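Local coordinates for outer membrane protein Omp121 (Bacteroides thetaiotaomicron, PDB 5FQ8) that probably carries nutrients across the outer membrane as a TonB-dependent transporter, with a plug domain inside its beta-barrel, at residues Val183-Val188 against Phe249-Arg254; Lys813-Gly818 against Val910-Asp915; Ile819-Arg824 against Val905-Val910; Gly935-Val940 against Ser973-Phe978; Pro951-Phe956 against Tyr967-Ser972. One frame throughout, in Å; residues are numbered along the deposited sequence.

Contact 1 (Val183-Val188 against Phe249-Arg254)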
# COMPACT_ATOMS: atom_id res chain seq x y z
N VAL B 183 40.45 -3.31 -7.58
CA VAL B 183 40.20 -3.74 -6.22
C VAL B 183 40.50 -2.56 -5.32
O VAL B 183 41.52 -1.90 -5.50
CB VAL B 183 41.06 -4.96 -5.85
CG1 VAL B 183 41.22 -5.05 -4.38
CG2 VAL B 183 40.45 -6.22 -6.37
N GLN B 184 39.61 -2.24 -4.39
CA GLN B 184 39.91 -1.08 -3.56
C GLN B 184 39.19 -1.18 -2.23
O GLN B 184 38.11 -1.74 -2.13
CB GLN B 184 39.54 0.24 -4.25
CG GLN B 184 38.13 0.63 -4.12
CD GLN B 184 37.91 2.09 -4.36
OE1 GLN B 184 38.46 2.67 -5.29
NE2 GLN B 184 37.07 2.70 -3.54
N TRP B 185 39.83 -0.63 -1.21
CA TRP B 185 39.32 -0.63 0.15
C TRP B 185 38.90 0.78 0.55
O TRP B 185 39.46 1.77 0.08
CB TRP B 185 40.37 -1.13 1.11
CG TRP B 185 40.72 -2.52 0.93
CD1 TRP B 185 40.26 -3.56 1.64
CD2 TRP B 185 41.59 -3.04 -0.05
NE1 TRP B 185 40.79 -4.73 1.17
CE2 TRP B 185 41.62 -4.42 0.12
CE3 TRP B 185 42.35 -2.48 -1.06
CZ2 TRP B 185 42.39 -5.25 -0.67
CZ3 TRP B 185 43.11 -3.30 -1.84
CH2 TRP B 185 43.13 -4.66 -1.64
N SER B 186 37.93 0.85 1.45
CA SER B 186 37.55 2.12 2.06
C SER B 186 37.58 1.98 3.57
O SER B 186 37.07 0.99 4.10
CB SER B 186 36.18 2.57 1.58
OG SER B 186 35.26 1.49 1.53
N THR B 187 38.23 2.93 4.25
CA THR B 187 38.19 3.03 5.69
C THR B 187 37.75 4.43 6.11
O THR B 187 37.81 5.39 5.33
CB THR B 187 39.54 2.74 6.32
OG1 THR B 187 40.45 3.75 5.91
CG2 THR B 187 40.02 1.39 5.91
N VAL B 188 37.33 4.54 7.37
CA VAL B 188 36.67 5.75 7.84
C VAL B 188 37.67 6.88 8.00
O VAL B 188 38.76 6.69 8.56
CB VAL B 188 35.92 5.45 9.15
CG1 VAL B 188 36.88 4.94 10.19
CG2 VAL B 188 35.21 6.68 9.62
N PHE B 249 33.72 0.10 12.75
CA PHE B 249 33.73 0.01 11.31
C PHE B 249 34.64 -1.11 10.84
O PHE B 249 35.54 -1.58 11.55
CB PHE B 249 34.13 1.35 10.71
CG PHE B 249 33.19 2.46 11.06
CD1 PHE B 249 33.33 3.16 12.25
CD2 PHE B 249 32.15 2.81 10.22
CE1 PHE B 249 32.47 4.17 12.58
CE2 PHE B 249 31.29 3.81 10.54
CZ PHE B 249 31.45 4.50 11.72
N ASP B 250 34.36 -1.58 9.64
CA ASP B 250 35.16 -2.57 8.96
C ASP B 250 36.02 -1.87 7.93
O ASP B 250 36.14 -0.64 7.93
CB ASP B 250 34.26 -3.60 8.27
CG ASP B 250 33.58 -4.54 9.22
OD1 ASP B 250 34.01 -4.66 10.39
OD2 ASP B 250 32.62 -5.19 8.76
N ALA B 251 36.57 -2.63 7.01
CA ALA B 251 37.13 -2.06 5.80
C ALA B 251 36.16 -2.32 4.68
O ALA B 251 35.77 -3.46 4.44
CB ALA B 251 38.50 -2.66 5.50
N GLY B 252 35.72 -1.27 4.01
CA GLY B 252 34.96 -1.46 2.80
C GLY B 252 35.80 -2.18 1.78
O GLY B 252 37.02 -2.03 1.73
N PHE B 253 35.16 -3.02 0.98
CA PHE B 253 35.83 -3.67 -0.13
C PHE B 253 35.02 -3.47 -1.39
O PHE B 253 33.78 -3.45 -1.34
CB PHE B 253 36.04 -5.14 0.13
CG PHE B 253 36.82 -5.83 -0.95
CD1 PHE B 253 38.20 -5.77 -0.97
CD2 PHE B 253 36.17 -6.55 -1.93
CE1 PHE B 253 38.92 -6.41 -1.96
CE2 PHE B 253 36.88 -7.19 -2.92
CZ PHE B 253 38.26 -7.11 -2.94
N ARG B 254 35.71 -3.29 -2.51
CA ARG B 254 35.07 -3.07 -3.80
C ARG B 254 35.92 -3.74 -4.87
O ARG B 254 37.14 -3.56 -4.89
CB ARG B 254 34.89 -1.58 -4.09
CG ARG B 254 34.21 -1.27 -5.41
CD ARG B 254 34.40 0.17 -5.88
NE ARG B 254 35.59 0.36 -6.71
CZ ARG B 254 35.82 1.45 -7.44
NH1 ARG B 254 34.94 2.43 -7.44
NH2 ARG B 254 36.91 1.55 -8.17
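Val183, well inside strand 177-188, brings its CG1 methyl obliquely to the ring of Phe253, 3.6 Å from Phe253 CE1. Gln184 forms a hydrogen-bonded antiparallel pair with Arg254: Gln184 N donates to Arg254 O (2.8 Å), and Arg254 N answers nearly along the C=O axis of Gln184. The Gln184 amide also stacks over one face of the Arg254 guanidinium, the planes 23° apart, while their polar ends bond to others, Gln184 OE1 to Tyr934 OH and Arg254 NH2 to Arg56 O in the plug. Trp185 points to the other face, CG anti to its carbonyl carbon, and takes Phe253 in a T-shaped pair: Phe253 CD1 stands 3.5 Å from Trp185 NE1, over the indole face, the planes at 72°. An alanine here would take away the indole face that Phe253 meets and would probably loosen the packing on the face it shares with Val183. Ser186 pairs with Gly252, its OG 3.2 Å from Gly252 CA, where a beta-carbon would collide with it. Beyond Thr187, Val188 covers one face of the Phe249 ring with CB. Aromatic rings on one face and polar groups turned to the plug on the other mark the wall of a TonB-dependent receptor barrel.

Contact 2 (Lys813-Gly818 against Val910-Asp915)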
# COMPACT_ATOMS: atom_id res chain seq x y z
N LYS B 813 59.90 8.01 -17.28
CA LYS B 813 59.89 6.82 -18.12
C LYS B 813 58.52 6.19 -18.12
O LYS B 813 57.60 6.68 -18.79
CB LYS B 813 60.94 5.79 -17.66
CG LYS B 813 62.35 6.07 -18.10
CD LYS B 813 63.34 5.31 -17.24
CE LYS B 813 64.67 5.05 -17.95
NZ LYS B 813 65.47 6.28 -18.18
N GLY B 814 58.35 5.10 -17.37
CA GLY B 814 57.08 4.42 -17.35
C GLY B 814 56.21 4.77 -16.16
O GLY B 814 55.03 4.42 -16.14
N ILE B 815 56.75 5.45 -15.19
CA ILE B 815 56.05 5.74 -13.94
C ILE B 815 55.33 7.07 -14.06
O ILE B 815 55.80 7.99 -14.74
CB ILE B 815 57.04 5.73 -12.77
CG1 ILE B 815 57.66 4.35 -12.64
CG2 ILE B 815 56.37 6.08 -11.47
CD1 ILE B 815 59.08 4.33 -12.98
N SER B 816 54.16 7.16 -13.44
CA SER B 816 53.38 8.39 -13.36
C SER B 816 53.03 8.65 -11.91
O SER B 816 52.92 7.73 -11.11
CB SER B 816 52.12 8.31 -14.20
OG SER B 816 52.26 7.33 -15.21
N LEU B 817 52.88 9.92 -11.55
CA LEU B 817 52.37 10.27 -10.24
C LEU B 817 51.52 11.52 -10.34
O LEU B 817 51.89 12.47 -11.03
CB LEU B 817 53.48 10.50 -9.23
CG LEU B 817 53.00 10.60 -7.80
CD1 LEU B 817 52.29 9.34 -7.47
CD2 LEU B 817 54.16 10.75 -6.90
N GLY B 818 50.39 11.50 -9.67
CA GLY B 818 49.48 12.62 -9.67
C GLY B 818 48.99 12.91 -8.27
O GLY B 818 48.62 12.00 -7.54
N VAL B 910 45.43 10.64 -5.20
CA VAL B 910 46.82 10.33 -5.55
C VAL B 910 46.84 9.08 -6.41
O VAL B 910 46.33 8.03 -5.99
CB VAL B 910 47.69 10.14 -4.30
CG1 VAL B 910 49.07 9.68 -4.71
CG2 VAL B 910 47.79 11.41 -3.52
N VAL B 911 47.43 9.16 -7.60
CA VAL B 911 47.48 8.03 -8.54
C VAL B 911 48.93 7.72 -8.90
O VAL B 911 49.63 8.56 -9.46
CB VAL B 911 46.67 8.32 -9.81
CG1 VAL B 911 46.48 7.05 -10.57
CG2 VAL B 911 45.36 8.93 -9.47
N LEU B 912 49.36 6.49 -8.63
CA LEU B 912 50.69 6.01 -8.98
C LEU B 912 50.55 4.97 -10.09
O LEU B 912 50.07 3.86 -9.84
CB LEU B 912 51.41 5.43 -7.77
CG LEU B 912 52.79 4.83 -8.04
CD1 LEU B 912 53.63 5.87 -8.67
CD2 LEU B 912 53.46 4.33 -6.79
N GLY B 913 50.97 5.32 -11.29
CA GLY B 913 50.82 4.44 -12.44
C GLY B 913 52.15 3.92 -12.94
O GLY B 913 53.13 4.66 -13.01
N TRP B 914 52.18 2.63 -13.30
CA TRP B 914 53.35 2.02 -13.92
C TRP B 914 52.98 1.35 -15.24
O TRP B 914 52.48 0.23 -15.26
CB TRP B 914 53.99 1.00 -12.99
CG TRP B 914 55.20 0.40 -13.60
CD1 TRP B 914 55.93 0.91 -14.62
CD2 TRP B 914 55.82 -0.84 -13.25
NE1 TRP B 914 56.97 0.07 -14.93
CE2 TRP B 914 56.92 -1.01 -14.09
CE3 TRP B 914 55.54 -1.82 -12.29
CZ2 TRP B 914 57.75 -2.12 -14.01
CZ3 TRP B 914 56.37 -2.92 -12.22
CH2 TRP B 914 57.46 -3.06 -13.07
N ASP B 915 53.25 2.03 -16.34
CA ASP B 915 53.13 1.44 -17.67
C ASP B 915 54.33 0.53 -17.93
O ASP B 915 55.47 1.00 -17.93
CB ASP B 915 53.06 2.56 -18.71
CG ASP B 915 51.91 2.41 -19.66
OD1 ASP B 915 51.66 1.28 -20.13
OD2 ASP B 915 51.25 3.44 -19.93
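Gly814, Gly818 and Leu817 give up the most surface here, and the two glycines lie near the ends of the paired ladder. At Gly814, just before the strand begins, the carbonyl O accepts from Asp915 N at 3.0 Å, the donor standing 30° out of the carbonyl plane. The same oxygen lies in the plane of the Trp914 indole, at its edge, and a beta-carbon on Gly814 would run into Asp915 O. Gly818 forms a hydrogen-bonded antiparallel pair with Val911: Gly818 N donates to Val911 O (3.0 Å), and Val911 N returns a bond to a lone pair of Gly818 O. Between the two glycines, next to Gly818, Leu817 faces Leu912 in a non-hydrogen-bonded pair. Both have CG anti to the backbone N (chi1 -169° for Leu817); the chains cross obliquely and their CD1 methyls meet at 3.9 Å. Leu817 CD1 also lies against Val911 O, 3.4 Å away. Leu912 CD1 in turn reaches Ile815 CG2 at 3.9 Å, so that one methyl joins two residues of the opposite strand. Ser816 and Gly913, on the other face, exchange two further backbone bonds. Strand 815-825 is hydrogen-bonded on its far edge to strand 802-812, through Leu817 and Leu810, and strand 899-915 to strand 928-941, which places this ladder between two more antiparallel strands of the barrel wall.

Contact 3 (Ile819-Arg824 against Val905-Val910)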
# COMPACT_ATOMS: atom_id res chain seq x y z
N ILE B 819 49.01 14.18 -7.89
CA ILE B 819 48.63 14.59 -6.55
C ILE B 819 47.77 15.83 -6.68
O ILE B 819 48.25 16.85 -7.17
CB ILE B 819 49.84 14.87 -5.66
CG1 ILE B 819 50.70 13.63 -5.54
CG2 ILE B 819 49.39 15.25 -4.29
CD1 ILE B 819 51.81 13.76 -4.56
N ASP B 820 46.51 15.74 -6.28
CA ASP B 820 45.60 16.86 -6.39
C ASP B 820 45.07 17.25 -5.02
O ASP B 820 44.73 16.39 -4.20
CB ASP B 820 44.46 16.53 -7.33
CG ASP B 820 44.95 15.99 -8.62
OD1 ASP B 820 45.40 14.83 -8.64
OD2 ASP B 820 44.91 16.73 -9.62
N PHE B 821 45.02 18.55 -4.76
CA PHE B 821 44.51 19.09 -3.52
C PHE B 821 43.29 19.91 -3.83
O PHE B 821 43.29 20.70 -4.77
CB PHE B 821 45.56 19.94 -2.81
CG PHE B 821 46.62 19.15 -2.16
CD1 PHE B 821 47.71 18.74 -2.88
CD2 PHE B 821 46.52 18.78 -0.85
CE1 PHE B 821 48.67 17.99 -2.29
CE2 PHE B 821 47.49 18.04 -0.27
CZ PHE B 821 48.57 17.64 -0.98
N ASP B 822 42.24 19.71 -3.04
CA ASP B 822 41.01 20.49 -3.16
C ASP B 822 41.01 21.48 -2.01
O ASP B 822 41.26 21.10 -0.87
CB ASP B 822 39.78 19.59 -3.10
CG ASP B 822 38.63 20.14 -3.89
OD1 ASP B 822 38.51 21.38 -4.00
OD2 ASP B 822 37.84 19.33 -4.41
N ILE B 823 40.75 22.74 -2.32
CA ILE B 823 40.77 23.77 -1.30
C ILE B 823 39.55 24.65 -1.47
O ILE B 823 39.43 25.38 -2.45
CB ILE B 823 42.04 24.62 -1.34
CG1 ILE B 823 43.24 23.75 -1.01
CG2 ILE B 823 41.94 25.73 -0.33
CD1 ILE B 823 43.94 23.25 -2.21
N ARG B 824 38.64 24.58 -0.50
CA ARG B 824 37.40 25.34 -0.52
C ARG B 824 37.28 26.02 0.82
O ARG B 824 37.39 25.35 1.86
CB ARG B 824 36.18 24.45 -0.77
CG ARG B 824 36.41 23.37 -1.81
CD ARG B 824 35.17 22.61 -2.13
NE ARG B 824 35.46 21.65 -3.17
CZ ARG B 824 34.57 20.90 -3.77
NH1 ARG B 824 33.29 21.00 -3.44
NH2 ARG B 824 34.95 20.06 -4.71
N VAL B 905 40.73 21.81 3.33
CA VAL B 905 41.75 21.44 2.35
C VAL B 905 41.75 19.93 2.29
O VAL B 905 41.75 19.26 3.33
CB VAL B 905 43.16 21.95 2.70
CG1 VAL B 905 44.12 21.52 1.64
CG2 VAL B 905 43.20 23.46 2.82
N LYS B 906 41.76 19.37 1.08
CA LYS B 906 41.65 17.93 0.94
C LYS B 906 42.71 17.38 -0.01
O LYS B 906 42.88 17.89 -1.12
CB LYS B 906 40.26 17.55 0.44
CG LYS B 906 39.74 16.29 1.06
CD LYS B 906 38.37 15.97 0.56
CE LYS B 906 37.31 16.46 1.49
NZ LYS B 906 36.00 16.15 0.92
N LEU B 907 43.41 16.35 0.44
CA LEU B 907 44.14 15.48 -0.47
C LEU B 907 43.12 14.68 -1.28
O LEU B 907 42.73 13.57 -0.90
CB LEU B 907 45.09 14.56 0.29
CG LEU B 907 45.99 13.69 -0.59
CD1 LEU B 907 46.60 14.50 -1.71
CD2 LEU B 907 47.07 13.04 0.23
N ARG B 908 42.67 15.26 -2.39
CA ARG B 908 41.57 14.69 -3.16
C ARG B 908 41.93 13.31 -3.70
O ARG B 908 41.24 12.33 -3.44
CB ARG B 908 41.20 15.65 -4.28
CG ARG B 908 39.92 15.34 -5.00
CD ARG B 908 38.78 16.14 -4.44
NE ARG B 908 38.04 15.35 -3.48
CZ ARG B 908 37.00 15.78 -2.79
NH1 ARG B 908 36.57 17.02 -2.94
NH2 ARG B 908 36.42 14.97 -1.94
N SER B 909 43.02 13.22 -4.46
CA SER B 909 43.42 11.96 -5.08
C SER B 909 44.93 11.87 -5.21
O SER B 909 45.63 12.88 -5.33
CB SER B 909 42.81 11.82 -6.47
OG SER B 909 43.28 12.85 -7.32
N VAL B 910 45.43 10.64 -5.20
CA VAL B 910 46.82 10.33 -5.55
C VAL B 910 46.84 9.08 -6.41
O VAL B 910 46.33 8.03 -5.99
CB VAL B 910 47.69 10.14 -4.30
CG1 VAL B 910 49.07 9.68 -4.71
CG2 VAL B 910 47.79 11.41 -3.52
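Asp822 OD2 is gripped by two guanidinium nitrogens, Arg908 NH1 from the opposite strand and Arg824 NH2 from its own, each at 3.0 Å from Asp822 OD2 and each above the carboxylate plane. Arg824 holds the carboxylate side-on, because its NE also donates to Asp822 OD1 in an almost straight bond of 178°. The Arg908 guanidinium is turned 75° from the carboxylate but keeps OD2 at its edge, near its own plane. The shared carboxylate probably offsets the repulsion between Arg824 NH2 and Arg908 NH1, which are 3.9 Å apart. An alanine in place of Asp822 would remove both salt bridges and would probably leave the two guanidiniums repelling each other. Second partners lie outside: Arg908 and Lys906 both reach Glu952, and Arg824 reaches Ser74 and Ile73 O of the plug. Beneath the network Asp822 and Lys906 form a hydrogen-bonded pair, each N donating to the other's carbonyl O at 2.7 Å. On the opposite face Leu907, CG anti to its backbone N, sets CD1 over the Phe821 ring in a CH-pi contact, 4.0 Å from the centroid. The same methyl meets Ile819 CG2, and further along Ile823 CG1 lies beside Val905 CG1 at 3.6 Å. Phe821 faces Leu907 but Asp820 faces Ser909, so Arg908 is the extra residue, and its N makes only a weak bond to Asp820 O. Leu907 centres an inverse gamma turn, and the slip in register is a beta bulge within the antiparallel barrel wall, its charged face turned to the plug.

Contact 4 (Gly935-Val940 against Ser973-Phe978). With C8E ((hydroxyethyloxy)tri(ethyloxy)octane), chain O.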
# COMPACT_ATOMS: atom_id res chain seq x y z
N GLY B 935 44.56 6.33 -4.50
CA GLY B 935 43.89 6.66 -3.26
C GLY B 935 43.09 7.93 -3.44
O GLY B 935 43.58 8.89 -4.05
N ASN B 936 41.87 7.97 -2.95
CA ASN B 936 41.04 9.16 -3.08
C ASN B 936 40.45 9.53 -1.74
O ASN B 936 40.29 8.68 -0.86
CB ASN B 936 39.95 8.94 -4.11
CG ASN B 936 40.51 8.60 -5.46
OD1 ASN B 936 41.59 9.06 -5.82
ND2 ASN B 936 39.80 7.78 -6.21
N ASN B 937 40.13 10.82 -1.58
CA ASN B 937 39.57 11.34 -0.34
C ASN B 937 40.43 10.88 0.83
O ASN B 937 39.97 10.20 1.75
CB ASN B 937 38.11 10.90 -0.20
CG ASN B 937 37.32 11.70 0.84
OD1 ASN B 937 37.41 12.92 0.92
ND2 ASN B 937 36.53 11.00 1.63
N LEU B 938 41.71 11.23 0.76
CA LEU B 938 42.72 10.59 1.60
C LEU B 938 42.92 11.28 2.93
O LEU B 938 43.14 10.62 3.94
CB LEU B 938 44.04 10.51 0.85
CG LEU B 938 44.16 9.34 -0.11
CD1 LEU B 938 45.56 9.24 -0.65
CD2 LEU B 938 43.78 8.06 0.61
N PHE B 939 42.86 12.60 2.96
CA PHE B 939 43.06 13.31 4.21
C PHE B 939 42.37 14.66 4.09
O PHE B 939 42.41 15.27 3.03
CB PHE B 939 44.55 13.48 4.50
CG PHE B 939 44.87 13.70 5.93
CD1 PHE B 939 44.73 14.96 6.50
CD2 PHE B 939 45.32 12.66 6.72
CE1 PHE B 939 45.03 15.18 7.82
CE2 PHE B 939 45.63 12.87 8.05
CZ PHE B 939 45.48 14.14 8.61
N VAL B 940 41.72 15.10 5.15
CA VAL B 940 40.97 16.35 5.13
C VAL B 940 41.43 17.22 6.29
O VAL B 940 41.63 16.72 7.40
CB VAL B 940 39.45 16.10 5.15
CG1 VAL B 940 39.08 15.36 6.40
CG2 VAL B 940 38.70 17.38 5.00
N SER B 973 34.58 8.47 3.97
CA SER B 973 35.58 7.42 3.98
C SER B 973 36.82 7.84 3.22
O SER B 973 36.82 8.80 2.45
CB SER B 973 35.03 6.12 3.38
OG SER B 973 34.77 6.28 2.01
N ARG B 974 37.87 7.09 3.48
CA ARG B 974 39.16 7.18 2.80
C ARG B 974 39.27 5.99 1.86
O ARG B 974 39.11 4.85 2.29
CB ARG B 974 40.27 7.15 3.84
CG ARG B 974 41.44 7.95 3.55
CD ARG B 974 42.58 7.40 4.35
NE ARG B 974 42.36 7.48 5.79
CZ ARG B 974 42.65 8.55 6.52
NH1 ARG B 974 43.16 9.62 5.94
NH2 ARG B 974 42.44 8.55 7.82
N ARG B 975 39.53 6.23 0.58
CA ARG B 975 39.53 5.14 -0.39
C ARG B 975 40.90 4.97 -1.06
O ARG B 975 41.57 5.96 -1.37
CB ARG B 975 38.45 5.37 -1.43
CG ARG B 975 37.08 5.37 -0.83
CD ARG B 975 36.03 5.82 -1.81
NE ARG B 975 36.15 7.23 -2.18
CZ ARG B 975 35.65 8.23 -1.46
NH1 ARG B 975 35.01 7.98 -0.33
NH2 ARG B 975 35.78 9.48 -1.88
N PHE B 976 41.29 3.72 -1.29
CA PHE B 976 42.60 3.39 -1.84
C PHE B 976 42.59 1.99 -2.45
O PHE B 976 42.13 1.05 -1.81
CB PHE B 976 43.69 3.49 -0.77
CG PHE B 976 43.42 2.69 0.48
CD1 PHE B 976 42.72 3.25 1.54
CD2 PHE B 976 43.90 1.41 0.62
CE1 PHE B 976 42.49 2.52 2.69
CE2 PHE B 976 43.67 0.68 1.77
CZ PHE B 976 42.96 1.24 2.81
N GLY B 977 43.14 1.85 -3.65
CA GLY B 977 43.17 0.53 -4.25
C GLY B 977 44.22 0.34 -5.32
O GLY B 977 45.17 1.11 -5.44
N PHE B 978 44.02 -0.73 -6.10
CA PHE B 978 44.86 -1.11 -7.23
C PHE B 978 44.01 -1.31 -8.47
O PHE B 978 42.83 -1.60 -8.39
CB PHE B 978 45.65 -2.39 -6.95
CG PHE B 978 46.69 -2.23 -5.89
CD1 PHE B 978 47.79 -1.42 -6.11
CD2 PHE B 978 46.57 -2.88 -4.69
CE1 PHE B 978 48.75 -1.26 -5.15
CE2 PHE B 978 47.53 -2.73 -3.72
CZ PHE B 978 48.62 -1.91 -3.94
C1 C8E O . 48.81 5.26 -3.55
C2 C8E O . 48.22 5.93 -2.31
C3 C8E O . 47.98 4.92 -1.19
C4 C8E O . 47.37 5.61 0.03
C5 C8E O . 47.40 4.76 1.30
C6 C8E O . 46.02 4.72 1.96
C7 C8E O . 45.99 3.83 3.20
C8 C8E O . 45.75 4.66 4.45
O9 C8E O . 45.52 3.82 5.56
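Asn937 leaves its backbone with CG anti to N (chi1 -164°) and aims across at strand 973-983. Its CB meets Arg975 NH2 at 3.2 Å and its CG approaches Ser973 O. At the tip ND2 donates a hydrogen bond to that same Ser973 O, nearly along the C=O axis, while OD1 packs against Lys906 CD of the neighbouring strand 899-915. The Asn937 amide and the Arg975 guanidinium lie almost parallel, their planes 15° apart, and Arg975 NH1 makes a weak hydrogen bond to Ser78 OG of the plug. Asn937, with both backbone torsions positive, turns the chain through a corner, and the antiparallel pairing of this barrel strand with strand 973-983 breaks off there. Before the corner Asn936 and Arg975 are a hydrogen-bonded pair, Asn936 N to Arg975 O at 2.6 Å and Arg975 N to Asn936 O at 2.9 Å, and Gly935 lies directly beside Phe976, CA to CA 3.8 Å. After it Leu938 swings CD2 against Arg974 CG at 3.8 Å, the two side chains crossing at about a right angle. Phe976 has CG in the crowded position between N and the carbonyl carbon; a detergent tail lies over one face of its ring, with C8E C6 3.6 Å from Phe976 CG, and also passes near Leu938 CD1.

Contact 5 (Pro951-Phe956 against Tyr967-Ser972)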
# COMPACT_ATOMS: atom_id res chain seq x y z
N PRO B 951 33.24 18.16 5.71
CA PRO B 951 32.15 18.98 5.18
C PRO B 951 31.52 18.52 3.88
O PRO B 951 30.56 19.15 3.43
CB PRO B 951 32.83 20.33 4.98
CG PRO B 951 33.85 20.38 6.00
CD PRO B 951 34.36 18.99 6.17
N GLU B 952 32.03 17.47 3.25
CA GLU B 952 31.45 17.01 1.99
C GLU B 952 30.35 16.00 2.29
O GLU B 952 30.47 14.80 2.05
CB GLU B 952 32.53 16.42 1.09
CG GLU B 952 32.14 16.41 -0.36
CD GLU B 952 33.19 15.80 -1.26
OE1 GLU B 952 34.36 15.73 -0.84
OE2 GLU B 952 32.83 15.40 -2.38
N MET B 953 29.24 16.52 2.81
CA MET B 953 28.20 15.71 3.43
C MET B 953 26.85 16.37 3.27
O MET B 953 26.72 17.57 3.51
CB MET B 953 28.47 15.54 4.92
CG MET B 953 29.01 14.23 5.35
SD MET B 953 29.16 14.35 7.12
CE MET B 953 29.86 12.77 7.49
N THR B 954 25.82 15.58 2.94
CA THR B 954 24.46 16.08 3.06
C THR B 954 23.49 14.96 3.39
O THR B 954 23.81 13.78 3.30
CB THR B 954 23.98 16.78 1.80
OG1 THR B 954 22.87 17.60 2.14
CG2 THR B 954 23.53 15.78 0.78
N SER B 955 22.29 15.36 3.78
CA SER B 955 21.16 14.46 3.89
C SER B 955 20.00 14.95 3.08
O SER B 955 18.90 14.41 3.19
CB SER B 955 20.73 14.30 5.34
OG SER B 955 21.66 13.48 6.01
N PHE B 956 20.22 15.94 2.24
CA PHE B 956 19.15 16.64 1.57
C PHE B 956 19.45 16.77 0.09
O PHE B 956 19.01 17.72 -0.56
CB PHE B 956 18.93 17.99 2.25
CG PHE B 956 18.84 17.88 3.74
CD1 PHE B 956 17.68 17.44 4.33
CD2 PHE B 956 19.92 18.17 4.53
CE1 PHE B 956 17.60 17.30 5.69
CE2 PHE B 956 19.84 18.04 5.89
CZ PHE B 956 18.67 17.61 6.48
N TYR B 967 22.63 15.66 8.19
CA TYR B 967 21.74 15.30 9.28
C TYR B 967 22.13 13.92 9.82
O TYR B 967 21.37 12.97 9.74
CB TYR B 967 20.28 15.35 8.83
CG TYR B 967 19.40 15.71 9.99
CD1 TYR B 967 19.38 17.00 10.48
CD2 TYR B 967 18.66 14.75 10.65
CE1 TYR B 967 18.60 17.33 11.56
CE2 TYR B 967 17.88 15.07 11.72
CZ TYR B 967 17.87 16.37 12.17
OH TYR B 967 17.11 16.72 13.24
N THR B 968 23.30 13.87 10.44
CA THR B 968 24.00 12.64 10.78
C THR B 968 24.09 11.72 9.57
O THR B 968 23.82 10.53 9.64
CB THR B 968 23.37 11.91 11.96
OG1 THR B 968 21.95 11.95 11.86
CG2 THR B 968 23.79 12.55 13.23
N ALA B 969 24.48 12.31 8.45
CA ALA B 969 24.99 11.53 7.34
C ALA B 969 26.09 10.62 7.83
O ALA B 969 26.76 10.90 8.83
CB ALA B 969 25.53 12.45 6.25
N ASN B 970 26.27 9.50 7.15
CA ASN B 970 27.28 8.56 7.57
C ASN B 970 28.68 9.16 7.41
O ASN B 970 28.90 10.00 6.54
CB ASN B 970 27.17 7.28 6.77
CG ASN B 970 25.86 6.58 6.98
OD1 ASN B 970 25.35 6.51 8.09
ND2 ASN B 970 25.30 6.07 5.91
N PRO B 971 29.63 8.74 8.23
CA PRO B 971 30.99 9.28 8.12
C PRO B 971 31.56 9.10 6.72
O PRO B 971 31.29 8.10 6.05
CB PRO B 971 31.77 8.45 9.13
CG PRO B 971 30.79 7.95 10.07
CD PRO B 971 29.52 7.77 9.32
N SER B 972 32.34 10.08 6.28
CA SER B 972 33.00 9.95 4.99
C SER B 972 34.16 8.99 5.10
O SER B 972 34.65 8.69 6.19
CB SER B 972 33.48 11.30 4.48
OG SER B 972 34.68 11.70 5.11
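One face of the Phe956 ring carries Ser955 CB, offset toward the rim. Tyr967 CB comes at the ring obliquely, 3.6 Å from Phe956 CZ, and the two aromatic side chains cross obliquely. CG of Phe956 is anti to its carbonyl carbon (chi1 -48°), which carries the ring toward Tyr967 and also lets it meet Tyr745, the two planes at about 45°. The Tyr967 ring runs on away from the contact, to a hydrogen bond from its OH to Gln326. Behind the rings a single hydrogen bond crosses between the segments: Tyr967 N donates to Ser955 OG at 3.2 Å. Thr954 closes an ST turn, its OG1 accepting from Phe956 N at 3.1 Å and bonding as well to Gly962 and Gly965 of the same loop. Both segments lack regular secondary structure; they are arms of the long loop joining the last two strands of the barrel, held near the plug by backbone bonding between Thr954 and Thr76. Earlier in the segment, Met953 enters with its chain extended beyond CG. Its CG lies 4.0 Å from Ala969 CB, and its methyl CE settles beside Asn970 O at 3.1 Å and Pro971 CA at 3.7 Å. Ala969 CB also packs on Thr954 O, 3.7 Å away. Asn970 turns the other way, its ND2 bonded to Asp79 of the plug.

How the contacts relate
From the N terminus, contact 1 comes first and closes the loop that leads from strand 177-188 to strand 252-264. Contact 2 then spans 91 intervening residues, with contact 3 nested inside it on the same two strands and Val910 shared. Contact 4 closes the final loop, and contact 5 is nested within that; no pair crosses. Backbone bonds link strand 899-915 to 928-941 and so join contacts 2 and 3 to contact 4. Strand 973-983 lies next to 177-188, Thr187 O meeting Arg974 N, so contacts 4 and 1 sit where the last strand closes the barrel on the first. Glu952 of contact 5 forms salt bridges to Lys906 and Arg908, fastening the loop to the wall.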